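Long-range contacts in 2-(hydroxymethyl)glutarate dehydrogenase (Eubacterium barkeri, PDB 3CKY), which catalyses the reversible NAD-dependent interconversion of 2-formylglutarate and (S)-2-hydroxymethylglutarate, a step of nicotinate degradation: residues Thr29-Phe33 with Ala48-Asn54; Ser143-Phe147 with Asp160-Val164; Gly235-Gln241 with Leu277-Met282. All blocks are in the same frame, centred on the assembly; numbering follows the deposited sequence.

Contact 1: residues Thr29-Phe33 with Ala48-Asn54; sequences TVYAF and AQACENN
Strand 29-33 and residues 48-51 run parallel, with Tyr-31 opposite Gln-49 and Ala-32 opposite Ala-50. Their CA atoms lie 4.8 Å and 5.2 Å apart. Three backbone hydrogen bonds hold the pair: Gln-49 N to Val-30 O at 2.8 Å, Ala-32 N to Gln-49 O at 3.1 Å, and Cys-51 N to Ala-32 O at 2.9 Å. On its other edge, Thr-29 and Tyr-31 form backbone hydrogen bonds with Ile-7 of strand 6-10. Tyr-31 and Gln-49 share one face of the sheet. Tyr-31 is an m rotamer, and its CB lies 3.8 Å from Cys-51 SG. Ala-32 and Ala-50 occupy the other face, where Ala-50 meets helix 37-44. Phe-33 takes the t rotamer and lays its ring over Asn-53 CA, a CH-pi contact of 3.7 Å to the centroid. Asn-54 OD1 approaches the ring edge, 3.3 Å from Phe-33 CD2. Asn-53 is the N-cap residue of helix 54-60, and its OD1 accepts from Lys-56 N. Thr-29 OG1 is hydrogen-bonded to Lys-6 NZ. This is the parallel beta-alpha-beta pairing of a Rossmann fold, at one edge of the sheet within this chain, strand 49-50. Backbone groups set the register, while side chains contribute mainly apolar and ring contacts.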
loop_
_atom_site.group_PDB
_atom_site.type_symbol
_atom_site.label_atom_id
_atom_site.label_comp_id
_atom_site.label_asym_id
_atom_site.label_seq_id
_atom_site.Cartn_x
_atom_site.Cartn_y
_atom_site.Cartn_z
ATOM N N THR A 29 -9.839 36.398 -33.984
ATOM C CA THR A 29 -10.014 35.423 -35.059
ATOM C C THR A 29 -9.774 34.006 -34.539
ATOM O O THR A 29 -8.699 33.710 -34.018
ATOM C CB THR A 29 -9.044 35.686 -36.225
ATOM O OG1 THR A 29 -9.259 37.003 -36.751
ATOM C CG2 THR A 29 -9.241 34.659 -37.329
ATOM N N VAL A 30 -10.779 33.145 -34.693
ATOM C CA VAL A 30 -10.736 31.773 -34.187
ATOM C C VAL A 30 -10.956 30.750 -35.309
ATOM O O VAL A 30 -12.017 30.722 -35.935
ATOM C CB VAL A 30 -11.812 31.541 -33.091
ATOM C CG1 VAL A 30 -11.837 30.081 -32.660
ATOM C CG2 VAL A 30 -11.571 32.451 -31.893
ATOM N N TYR A 31 -9.943 29.919 -35.555
ATOM C CA TYR A 31 -10.069 28.759 -36.442
ATOM C C TYR A 31 -10.402 27.525 -35.606
ATOM O O TYR A 31 -10.027 27.452 -34.438
ATOM C CB TYR A 31 -8.773 28.527 -37.222
ATOM C CG TYR A 31 -8.344 29.707 -38.058
ATOM C CD1 TYR A 31 -8.834 29.890 -39.348
ATOM C CD2 TYR A 31 -7.450 30.646 -37.560
ATOM C CE1 TYR A 31 -8.439 30.982 -40.123
ATOM C CE2 TYR A 31 -7.052 31.738 -38.323
ATOM C CZ TYR A 31 -7.549 31.900 -39.601
ATOM O OH TYR A 31 -7.145 32.978 -40.348
ATOM N N ALA A 32 -11.101 26.558 -36.192
ATOM C CA ALA A 32 -11.554 25.397 -35.425
ATOM C C ALA A 32 -11.843 24.144 -36.264
ATOM O O ALA A 32 -12.363 24.223 -37.381
ATOM C CB ALA A 32 -12.788 25.768 -34.610
ATOM N N PHE A 33 -11.486 22.991 -35.698
ATOM C CA PHE A 33 -11.893 21.687 -36.213
ATOM C C PHE A 33 -12.241 20.718 -35.078
ATOM O O PHE A 33 -11.652 20.762 -33.996
ATOM C CB PHE A 33 -10.799 21.060 -37.076
ATOM C CG PHE A 33 -11.094 19.636 -37.466
ATOM C CD1 PHE A 33 -11.967 19.356 -38.509
ATOM C CD2 PHE A 33 -10.531 18.578 -36.767
ATOM C CE1 PHE A 33 -12.258 18.043 -38.861
ATOM C CE2 PHE A 33 -10.814 17.263 -37.113
ATOM C CZ PHE A 33 -11.678 16.995 -38.161
ATOM N N ALA A 48 -16.613 31.823 -35.845
ATOM C CA ALA A 48 -15.431 30.982 -36.023
ATOM C C ALA A 48 -15.261 30.611 -37.492
ATOM O O ALA A 48 -16.241 30.507 -38.230
ATOM C CB ALA A 48 -15.543 29.724 -35.179
ATOM N N GLN A 49 -14.011 30.423 -37.907
ATOM C CA GLN A 49 -13.707 29.944 -39.249
ATOM C C GLN A 49 -13.407 28.442 -39.217
ATOM O O GLN A 49 -12.409 28.008 -38.640
ATOM C CB GLN A 49 -12.536 30.727 -39.846
ATOM C CG GLN A 49 -12.889 32.177 -40.193
ATOM C CD GLN A 49 -11.868 32.843 -41.102
ATOM O OE1 GLN A 49 -11.352 33.917 -40.787
ATOM N NE2 GLN A 49 -11.574 32.211 -42.235
ATOM N N ALA A 50 -14.285 27.654 -39.836
ATOM C CA ALA A 50 -14.152 26.199 -39.839
ATOM C C ALA A 50 -12.965 25.749 -40.691
ATOM O O ALA A 50 -12.620 26.393 -41.685
ATOM C CB ALA A 50 -15.437 25.549 -40.329
ATOM N N CYS A 51 -12.342 24.648 -40.278
ATOM C CA CYS A 51 -11.222 24.052 -41.002
ATOM C C CYS A 51 -11.499 22.577 -41.285
ATOM O O CYS A 51 -12.298 21.938 -40.598
ATOM C CB CYS A 51 -9.927 24.193 -40.199
ATOM S SG CYS A 51 -9.411 25.887 -39.885
ATOM N N GLU A 52 -10.817 22.049 -42.296
ATOM C CA GLU A 52 -11.027 20.685 -42.778
ATOM C C GLU A 52 -10.461 19.626 -41.835
ATOM O O GLU A 52 -10.970 18.507 -41.768
ATOM C CB GLU A 52 -10.360 20.538 -44.144
ATOM C CG GLU A 52 -10.762 19.319 -44.943
ATOM C CD GLU A 52 -9.957 19.204 -46.214
ATOM O OE1 GLU A 52 -8.728 19.001 -46.121
ATOM O OE2 GLU A 52 -10.549 19.327 -47.305
ATOM N N ASN A 53 -9.401 19.986 -41.119
ATOM C CA ASN A 53 -8.682 19.045 -40.262
ATOM C C ASN A 53 -7.746 19.770 -39.292
ATOM O O ASN A 53 -7.646 20.995 -39.325
ATOM C CB ASN A 53 -7.895 18.064 -41.137
ATOM C CG ASN A 53 -6.999 18.765 -42.135
ATOM O OD1 ASN A 53 -6.194 19.621 -41.769
ATOM N ND2 ASN A 53 -7.131 18.404 -43.411
ATOM N N ASN A 54 -7.066 19.008 -38.438
ATOM C CA ASN A 54 -6.121 19.565 -37.454
ATOM C C ASN A 54 -4.971 20.352 -38.073
ATOM O O ASN A 54 -4.612 21.422 -37.586
ATOM C CB ASN A 54 -5.522 18.449 -36.590
ATOM C CG ASN A 54 -6.542 17.791 -35.671
ATOM O OD1 ASN A 54 -7.589 18.359 -35.373
ATOM N ND2 ASN A 54 -6.230 16.585 -35.210
#

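Contact 2: residues Ser143-Phe147 with Asp160-Val164; sequences SEAVF and DIYHV
This contact belongs to a beta-alpha-beta unit of the NAD-binding domain, made of strand 136-141, helix 144-157 and strand 158-165. The first turn of the helix packs on the last strand. Ser-143 is the N-cap residue: its OG accepts from Val-146 N at 3.1 Å, and its O from Phe-147 N at 3.0 Å. The second segment turns a corner at Asp-160, whose OD2 forms a salt bridge with Lys-211 of the second subunit, and is extended from Ile-161. Ile-161 points its CB toward the helix, though the end of its side chain leads away; its CG2 lies 3.8 Å from Phe-147 CE1. Tyr-162 points away. Its OH is hydrogen-bonded to Lys-211 and Glu-207 of the second subunit, so this strand has the helix on one side and a subunit interface on the other. His-163 points back and makes the main contact. The closest CA pair is Phe-147 with His-163, at 7.0 Å. Both side chains are t rotamers, and their rings form an offset stack with centroids 4.6 Å apart and planes at 11°. Each CB sits over the partner's ring: His-163 CB is 3.5 Å from the Phe-147 centroid, and Phe-147 CB is 4.0 Å from the His-163 centroid. At the imidazole edge, Glu-144 OE1 lies 3.2 Å from His-163 CD2.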
loop_
_atom_site.group_PDB
_atom_site.type_symbol
_atom_site.label_atom_id
_atom_site.label_comp_id
_atom_site.label_asym_id
_atom_site.label_seq_id
_atom_site.Cartn_x
_atom_site.Cartn_y
_atom_site.Cartn_z
ATOM N N SER A 143 8.005 29.328 -20.142
ATOM C CA SER A 143 9.003 30.377 -19.933
ATOM C C SER A 143 8.277 31.683 -19.623
ATOM O O SER A 143 7.087 31.825 -19.908
ATOM C CB SER A 143 9.897 30.547 -21.168
ATOM O OG SER A 143 9.191 31.163 -22.228
ATOM N N GLU A 144 8.993 32.634 -19.039
ATOM C CA GLU A 144 8.420 33.949 -18.766
ATOM C C GLU A 144 7.968 34.628 -20.056
ATOM O O GLU A 144 6.860 35.156 -20.126
ATOM C CB GLU A 144 9.429 34.835 -18.026
ATOM C CG GLU A 144 8.871 36.184 -17.574
ATOM C CD GLU A 144 7.556 36.062 -16.816
ATOM O OE1 GLU A 144 7.457 35.206 -15.914
ATOM O OE2 GLU A 144 6.616 36.822 -17.131
ATOM N N ALA A 145 8.827 34.587 -21.072
ATOM C CA ALA A 145 8.543 35.192 -22.374
ATOM C C ALA A 145 7.276 34.625 -23.006
ATOM O O ALA A 145 6.451 35.372 -23.523
ATOM C CB ALA A 145 9.729 34.994 -23.311
ATOM N N VAL A 146 7.128 33.303 -22.963
ATOM C CA VAL A 146 5.981 32.631 -23.566
ATOM C C VAL A 146 4.694 32.874 -22.765
ATOM O O VAL A 146 3.611 32.991 -23.346
ATOM C CB VAL A 146 6.234 31.104 -23.722
ATOM C CG1 VAL A 146 4.971 30.381 -24.171
ATOM C CG2 VAL A 146 7.373 30.848 -24.709
ATOM N N PHE A 147 4.803 32.946 -21.440
ATOM C CA PHE A 147 3.640 33.267 -20.609
ATOM C C PHE A 147 3.094 34.653 -20.930
ATOM O O PHE A 147 1.883 34.806 -21.104
ATOM C CB PHE A 147 3.958 33.181 -19.117
ATOM C CG PHE A 147 2.798 33.569 -18.238
ATOM C CD1 PHE A 147 1.752 32.678 -18.011
ATOM C CD2 PHE A 147 2.737 34.829 -17.655
ATOM C CE1 PHE A 147 0.668 33.033 -17.207
ATOM C CE2 PHE A 147 1.657 35.190 -16.846
ATOM C CZ PHE A 147 0.624 34.286 -16.619
ATOM N N ASP A 160 -8.486 33.706 -13.022
ATOM C CA ASP A 160 -7.206 33.556 -12.318
ATOM C C ASP A 160 -6.216 32.771 -13.168
ATOM O O ASP A 160 -6.299 31.537 -13.274
ATOM C CB ASP A 160 -7.401 32.874 -10.968
ATOM C CG ASP A 160 -8.150 33.746 -9.971
ATOM O OD1 ASP A 160 -8.257 34.962 -10.213
ATOM O OD2 ASP A 160 -8.624 33.215 -8.941
ATOM N N ILE A 161 -5.292 33.501 -13.793
ATOM C CA ILE A 161 -4.276 32.902 -14.652
ATOM C C ILE A 161 -2.960 32.843 -13.885
ATOM O O ILE A 161 -2.363 33.881 -13.585
ATOM C CB ILE A 161 -4.070 33.720 -15.948
ATOM C CG1 ILE A 161 -5.416 34.019 -16.636
ATOM C CG2 ILE A 161 -3.107 32.982 -16.907
ATOM C CD1 ILE A 161 -6.280 32.804 -16.883
ATOM N N TYR A 162 -2.517 31.635 -13.559
ATOM C CA TYR A 162 -1.296 31.443 -12.787
ATOM C C TYR A 162 -0.135 30.996 -13.666
ATOM O O TYR A 162 -0.258 30.031 -14.442
ATOM C CB TYR A 162 -1.508 30.398 -11.707
ATOM C CG TYR A 162 -2.431 30.830 -10.604
ATOM C CD1 TYR A 162 -1.946 31.533 -9.507
ATOM C CD2 TYR A 162 -3.789 30.518 -10.641
ATOM C CE1 TYR A 162 -2.787 31.920 -8.482
ATOM C CE2 TYR A 162 -4.642 30.897 -9.616
ATOM C CZ TYR A 162 -4.139 31.602 -8.542
ATOM O OH TYR A 162 -4.971 31.992 -7.506
ATOM N N HIS A 163 0.983 31.715 -13.546
ATOM C CA HIS A 163 2.248 31.264 -14.086
ATOM C C HIS A 163 2.927 30.471 -12.971
ATOM O O HIS A 163 3.623 31.030 -12.131
ATOM C CB HIS A 163 3.092 32.449 -14.555
ATOM C CG HIS A 163 4.380 32.049 -15.197
ATOM N ND1 HIS A 163 4.545 30.842 -15.837
ATOM C CD2 HIS A 163 5.560 32.701 -15.309
ATOM C CE1 HIS A 163 5.777 30.759 -16.305
ATOM N NE2 HIS A 163 6.412 31.877 -16.001
ATOM N N VAL A 164 2.698 29.162 -12.964
ATOM C CA VAL A 164 3.052 28.317 -11.820
ATOM C C VAL A 164 4.495 27.836 -11.863
ATOM O O VAL A 164 5.028 27.373 -10.854
ATOM C CB VAL A 164 2.096 27.089 -11.694
ATOM C CG1 VAL A 164 0.650 27.556 -11.586
ATOM C CG2 VAL A 164 2.262 26.135 -12.879
#

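Contact 3: residues Gly235-Gln241 with Leu277-Met282; sequences GFAMDLQ and LGREDM
Met-238 and Met-282 form the apolar centre, their CA atoms 3.8 Å apart. Met-238 CA meets Met-282 CB at 3.8 Å, and Met-238 CE reaches Leu-277 CB at 3.6 Å. Phe-269 of helix 260-274 packs on both methionines. Phe-236 CD2 adds a contact to Met-282 CG at 4.0 Å. Around this centre the backbones meet in a single bridge, Ala-237 with Asp-281, CA atoms 4.5 Å apart. Met-282 N donates to Phe-236 O at 2.8 Å, and Met-238 N to Glu-280 O at 2.9 Å. Residues 277-280 form a type I turn, and Gly-278 O accepts from Asp-239 N at 2.9 Å. An ideal CB on Gly-278 would clash with Asp-239 OD1. Asp-281 OD1 accepts from Phe-236 N at 2.8 Å and forms a salt bridge with Lys-222, while its OD2 is hydrogen-bonded to Ser-283 OG. At the outer edge, Arg-279 NE makes a weak hydrogen bond, part of a salt bridge, to Asp-239 OD2 at 3.3 Å. Ala-237 CB lies over the guanidinium face, and Asp-239 OD1 pairs with Arg-273. This is the start of helix 238-255, N-cap Ala-237, with first-turn amides hydrogen-bonded to interhelical-loop carbonyls, in the all-helical C-terminal domain of the HIBADH-related family.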
loop_
_atom_site.group_PDB
_atom_site.type_symbol
_atom_site.label_atom_id
_atom_site.label_comp_id
_atom_site.label_asym_id
_atom_site.label_seq_id
_atom_site.Cartn_x
_atom_site.Cartn_y
_atom_site.Cartn_z
ATOM N N GLY A 235 -21.819 14.962 -9.964
ATOM C CA GLY A 235 -20.597 15.280 -9.245
ATOM C C GLY A 235 -19.371 15.023 -10.101
ATOM O O GLY A 235 -19.339 15.340 -11.289
ATOM N N PHE A 236 -18.356 14.438 -9.485
ATOM C CA PHE A 236 -17.094 14.182 -10.148
ATOM C C PHE A 236 -16.912 12.663 -10.216
ATOM O O PHE A 236 -16.712 12.002 -9.190
ATOM C CB PHE A 236 -15.973 14.864 -9.374
ATOM C CG PHE A 236 -14.639 14.733 -10.022
ATOM C CD1 PHE A 236 -14.443 15.171 -11.328
ATOM C CD2 PHE A 236 -13.574 14.173 -9.336
ATOM C CE1 PHE A 236 -13.207 15.046 -11.934
ATOM C CE2 PHE A 236 -12.343 14.037 -9.946
ATOM C CZ PHE A 236 -12.150 14.481 -11.241
ATOM N N ALA A 237 -16.996 12.130 -11.433
ATOM C CA ALA A 237 -17.015 10.684 -11.665
ATOM C C ALA A 237 -15.844 9.973 -11.011
ATOM O O ALA A 237 -14.705 10.438 -11.071
ATOM C CB ALA A 237 -17.050 10.361 -13.177
ATOM N N MET A 238 -16.147 8.841 -10.381
ATOM C CA MET A 238 -15.130 8.015 -9.729
ATOM C C MET A 238 -14.019 7.616 -10.716
ATOM O O MET A 238 -12.847 7.594 -10.347
ATOM C CB MET A 238 -15.780 6.778 -9.114
ATOM C CG MET A 238 -14.851 5.998 -8.196
ATOM S SD MET A 238 -15.594 4.511 -7.521
ATOM C CE MET A 238 -16.950 5.155 -6.531
ATOM N N ASP A 239 -14.398 7.320 -11.964
ATOM C CA ASP A 239 -13.426 6.994 -13.008
ATOM C C ASP A 239 -12.421 8.118 -13.194
ATOM O O ASP A 239 -11.239 7.864 -13.396
ATOM C CB ASP A 239 -14.113 6.706 -14.350
ATOM C CG ASP A 239 -14.848 5.368 -14.377
ATOM O OD1 ASP A 239 -14.421 4.395 -13.710
ATOM O OD2 ASP A 239 -15.864 5.269 -15.086
ATOM N N LEU A 240 -12.892 9.358 -13.115
ATOM C CA LEU A 240 -12.034 10.511 -13.359
ATOM C C LEU A 240 -11.075 10.771 -12.198
ATOM O O LEU A 240 -9.897 11.034 -12.399
ATOM C CB LEU A 240 -12.868 11.741 -13.682
ATOM C CG LEU A 240 -13.662 11.637 -14.981
ATOM C CD1 LEU A 240 -14.572 12.858 -15.170
ATOM C CD2 LEU A 240 -12.718 11.444 -16.198
ATOM N N GLN A 241 -11.585 10.673 -10.982
ATOM C CA GLN A 241 -10.751 10.772 -9.793
ATOM C C GLN A 241 -9.666 9.679 -9.757
ATOM O O GLN A 241 -8.538 9.938 -9.365
ATOM C CB GLN A 241 -11.617 10.682 -8.530
ATOM C CG GLN A 241 -10.818 10.733 -7.236
ATOM C CD GLN A 241 -10.013 12.031 -7.094
ATOM O OE1 GLN A 241 -8.803 12.070 -7.360
ATOM N NE2 GLN A 241 -10.680 13.099 -6.685
ATOM N N LEU A 277 -19.190 1.231 -9.882
ATOM C CA LEU A 277 -19.504 2.576 -9.399
ATOM C C LEU A 277 -18.757 3.680 -10.146
ATOM O O LEU A 277 -18.843 4.839 -9.774
ATOM C CB LEU A 277 -19.190 2.656 -7.908
ATOM C CG LEU A 277 -20.175 2.125 -6.844
ATOM C CD1 LEU A 277 -21.249 1.200 -7.367
ATOM C CD2 LEU A 277 -19.394 1.500 -5.680
ATOM N N GLY A 278 -18.050 3.327 -11.220
ATOM C CA GLY A 278 -17.188 4.269 -11.932
ATOM C C GLY A 278 -17.816 5.562 -12.422
ATOM O O GLY A 278 -17.149 6.607 -12.470
ATOM N N ARG A 279 -19.098 5.503 -12.778
ATOM C CA ARG A 279 -19.830 6.663 -13.311
ATOM C C ARG A 279 -20.527 7.502 -12.236
ATOM O O ARG A 279 -21.003 8.599 -12.510
ATOM C CB ARG A 279 -20.869 6.191 -14.331
ATOM C CG ARG A 279 -20.261 5.601 -15.590
ATOM C CD ARG A 279 -19.743 6.697 -16.491
ATOM N NE ARG A 279 -18.405 7.165 -16.120
ATOM C CZ ARG A 279 -17.924 8.395 -16.352
ATOM N NH1 ARG A 279 -16.678 8.693 -15.985
ATOM N NH2 ARG A 279 -18.668 9.337 -16.935
ATOM N N GLU A 280 -20.584 6.990 -11.017
ATOM C CA GLU A 280 -21.127 7.744 -9.901
ATOM C C GLU A 280 -20.078 8.711 -9.371
ATOM O O GLU A 280 -18.882 8.523 -9.621
ATOM C CB GLU A 280 -21.550 6.782 -8.788
ATOM C CG GLU A 280 -22.649 5.828 -9.231
ATOM C CD GLU A 280 -23.207 4.951 -8.127
ATOM O OE1 GLU A 280 -24.042 4.090 -8.457
ATOM O OE2 GLU A 280 -22.847 5.098 -6.939
ATOM N N ASP A 281 -20.518 9.731 -8.630
ATOM C CA ASP A 281 -19.600 10.631 -7.976
ATOM C C ASP A 281 -18.621 9.791 -7.169
ATOM O O ASP A 281 -18.970 8.723 -6.639
ATOM C CB ASP A 281 -20.322 11.627 -7.067
ATOM C CG ASP A 281 -19.368 12.536 -6.327
ATOM O OD1 ASP A 281 -18.868 13.487 -6.951
ATOM O OD2 ASP A 281 -19.101 12.279 -5.126
ATOM N N MET A 282 -17.390 10.286 -7.085
ATOM C CA MET A 282 -16.324 9.553 -6.435
ATOM C C MET A 282 -16.555 9.277 -4.945
ATOM O O MET A 282 -15.964 8.370 -4.429
ATOM C CB MET A 282 -14.977 10.252 -6.675
ATOM C CG MET A 282 -14.904 11.767 -6.380
ATOM S SD MET A 282 -14.231 12.204 -4.779
ATOM C CE MET A 282 -15.724 12.232 -3.836
#

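How the contacts relate
Contacts 1 and 2 each include an outermost strand of the same sheet within this chain, 49-50 and 158-165. Their centres are about 26 Å apart, their nearest atoms about 16 Å. Contact 3 lies in the helical domain, its centre about 33 Å and about 31 Å from those of contacts 1 and 2. None touches another. Contacts 1 and 3 lie beside residues inferred by similarity to bind NAD(+): side chain to side chain, Asn-54 is about 3 Å from Ile-10, and Leu-240 about 5 Å from Lys-243. The probable active-site Lys-174 is, likewise between side chains, about 7 Å from Phe-236 and about 11 Å from Tyr-162. Contact 2 alone reaches the second subunit.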